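PDB 6R5T: periplasmic beta-glucosidase from Pseudomonas aeruginosa, which probably hydrolyses terminal, non-reducing beta-D-glucosyl residues of beta-glucosides in the periplasm, releasing beta-D-glucose, as a glycoside hydrolase of family 3. Local coordinates for residues A96-E101 with V654-L659. The protein carries 1 engineered substitution. Numbering follows the deposited sequence.
Sequences ASWDPE and VVQLYL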
loop_
_atom_site.group_PDB
_atom_site.type_symbol
_atom_site.label_atom_id
_atom_site.label_comp_id
_atom_site.label_asym_id
_atom_site.label_seq_id
_atom_site.Cartn_x
_atom_site.Cartn_y
_atom_site.Cartn_z
ATOM N N ALA A 96 -10.005 -0.577 22.427
ATOM C CA ALA A 96 -10.617 -1.905 22.475
ATOM C C ALA A 96 -11.618 -1.987 23.620
ATOM O O ALA A 96 -12.380 -2.981 23.666
ATOM C CB ALA A 96 -9.570 -2.994 22.585
ATOM N N SER A 97 -11.618 -1.020 24.533
ATOM C CA SER A 97 -12.683 -0.937 25.560
ATOM C C SER A 97 -14.052 -0.628 24.929
ATOM O O SER A 97 -15.059 -0.869 25.599
ATOM C CB SER A 97 -12.353 0.065 26.627
ATOM O OG SER A 97 -12.573 1.414 26.161
ATOM N N TRP A 98 -14.077 0.050 23.783
ATOM C CA TRP A 98 -15.351 0.500 23.162
ATOM C C TRP A 98 -16.211 1.262 24.182
ATOM O O TRP A 98 -17.458 1.167 24.150
ATOM C CB TRP A 98 -16.128 -0.674 22.558
ATOM C CG TRP A 98 -15.506 -1.222 21.313
ATOM C CD1 TRP A 98 -14.414 -2.019 21.217
ATOM C CD2 TRP A 98 -15.940 -0.988 19.984
ATOM N NE1 TRP A 98 -14.140 -2.320 19.908
ATOM C CE2 TRP A 98 -15.099 -1.733 19.120
ATOM C CE3 TRP A 98 -17.001 -0.267 19.422
ATOM C CZ2 TRP A 98 -15.260 -1.738 17.749
ATOM C CZ3 TRP A 98 -17.186 -0.322 18.072
ATOM C CH2 TRP A 98 -16.315 -1.021 17.235
ATOM N N ASP A 99 -15.584 2.065 25.025
ATOM C CA ASP A 99 -16.325 2.713 26.130
ATOM C C ASP A 99 -15.748 4.107 26.282
ATOM O O ASP A 99 -14.702 4.278 26.848
ATOM C CB ASP A 99 -16.242 1.873 27.399
ATOM C CG ASP A 99 -17.125 2.476 28.481
ATOM O OD1 ASP A 99 -17.555 3.626 28.310
ATOM O OD2 ASP A 99 -17.417 1.760 29.412
ATOM N N PRO A 100 -16.417 5.116 25.733
ATOM C CA PRO A 100 -15.950 6.484 25.878
ATOM C C PRO A 100 -15.713 6.873 27.341
ATOM O O PRO A 100 -14.832 7.684 27.604
ATOM C CB PRO A 100 -17.082 7.294 25.238
ATOM C CG PRO A 100 -17.773 6.350 24.313
ATOM C CD PRO A 100 -17.649 4.993 24.942
ATOM N N GLU A 101 -16.468 6.321 28.297
ATOM C CA GLU A 101 -16.206 6.688 29.715
ATOM C C GLU A 101 -14.883 6.113 30.218
ATOM O O GLU A 101 -14.214 6.773 31.053
ATOM C CB GLU A 101 -17.341 6.243 30.635
ATOM C CG GLU A 101 -18.612 7.013 30.326
ATOM C CD GLU A 101 -19.569 7.191 31.495
ATOM O OE1 GLU A 101 -19.626 6.290 32.387
ATOM O OE2 GLU A 101 -20.261 8.236 31.510
ATOM N N VAL A 654 -20.142 -5.728 23.046
ATOM C CA VAL A 654 -20.350 -4.448 22.334
ATOM C C VAL A 654 -21.254 -4.741 21.138
ATOM O O VAL A 654 -20.826 -5.501 20.208
ATOM C CB VAL A 654 -19.036 -3.824 21.869
ATOM C CG1 VAL A 654 -19.307 -2.475 21.199
ATOM C CG2 VAL A 654 -18.037 -3.704 23.035
ATOM N N VAL A 655 -22.435 -4.150 21.128
ATOM C CA VAL A 655 -23.367 -4.249 19.991
ATOM C C VAL A 655 -22.994 -3.175 18.990
ATOM O O VAL A 655 -22.877 -1.986 19.384
ATOM C CB VAL A 655 -24.822 -4.117 20.428
ATOM C CG1 VAL A 655 -25.738 -4.288 19.235
ATOM C CG2 VAL A 655 -25.151 -5.150 21.493
ATOM N N GLN A 656 -22.718 -3.590 17.763
ATOM C CA GLN A 656 -22.195 -2.678 16.729
ATOM C C GLN A 656 -23.248 -2.479 15.638
ATOM O O GLN A 656 -23.858 -3.463 15.232
ATOM C CB GLN A 656 -20.918 -3.275 16.131
ATOM C CG GLN A 656 -19.867 -3.460 17.215
ATOM C CD GLN A 656 -18.925 -4.612 16.956
ATOM O OE1 GLN A 656 -18.421 -4.772 15.829
ATOM N NE2 GLN A 656 -18.599 -5.364 18.009
ATOM N N LEU A 657 -23.391 -1.246 15.183
ATOM C CA LEU A 657 -24.287 -0.891 14.094
ATOM C C LEU A 657 -23.450 -0.403 12.928
ATOM O O LEU A 657 -22.679 0.568 13.089
ATOM C CB LEU A 657 -25.309 0.148 14.543
ATOM C CG LEU A 657 -26.366 0.412 13.468
ATOM C CD1 LEU A 657 -27.702 0.723 14.086
ATOM C CD2 LEU A 657 -25.930 1.536 12.542
ATOM N N TYR A 658 -23.698 -0.979 11.763
ATOM C CA TYR A 658 -23.011 -0.591 10.521
ATOM C C TYR A 658 -24.064 -0.168 9.512
ATOM O O TYR A 658 -25.182 -0.706 9.506
ATOM C CB TYR A 658 -22.158 -1.734 9.952
ATOM C CG TYR A 658 -21.121 -2.229 10.926
ATOM C CD1 TYR A 658 -21.406 -3.212 11.846
ATOM C CD2 TYR A 658 -19.830 -1.719 10.904
ATOM C CE1 TYR A 658 -20.435 -3.674 12.740
ATOM C CE2 TYR A 658 -18.865 -2.160 11.788
ATOM C CZ TYR A 658 -19.150 -3.162 12.686
ATOM O OH TYR A 658 -18.137 -3.497 13.561
ATOM N N LEU A 659 -23.667 0.735 8.627
ATOM C CA LEU A 659 -24.528 1.131 7.490
ATOM C C LEU A 659 -23.842 0.797 6.174
ATOM O O LEU A 659 -22.622 0.994 6.063
ATOM C CB LEU A 659 -24.778 2.640 7.536
ATOM C CG LEU A 659 -25.823 3.097 8.541
ATOM C CD1 LEU A 659 -26.094 4.575 8.395
ATOM C CD2 LEU A 659 -27.116 2.333 8.380
#
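Where the TIM-barrel domain of this family 3 glycosidase meets its fibronectin type III-like domain, Trp98, in the turn between helices 91-95 and 100-116, packs against Val654 and Gln656 of strand 651-660. No hydrogen bond joins the two segments; the contact rests on carbon-to-carbon approaches. Val654 grips the tryptophan with both methyls: CG2 lies 3.6 Å from Trp98 CB, and CG1 lies 3.7 Å from Trp98 CE3. With CG1 anti to the backbone N (chi1 -177°), the valine fork spans the root of the indole and its benzene half, and the two side chains cross at about a right angle. Just past the helical run, Trp98 points its CB toward the strand. Its NE1 bonds to Lys562 O in the C-terminal domain of the family, and its ring meets Phe676 of strand 672-681 edge-to-face, so the indole reaches both other domains. Further along the strand, Gln656 CG approaches Trp98 CZ3 obliquely at 4.2 Å. The Gln656 amide is held at both ends: NE2 donates to Val654 O (3.1 Å) and also bonds Gly611 O, while Tyr658 OH donates to Gln656 OE1 (2.6 Å), in the carbonyl plane and on a lone pair.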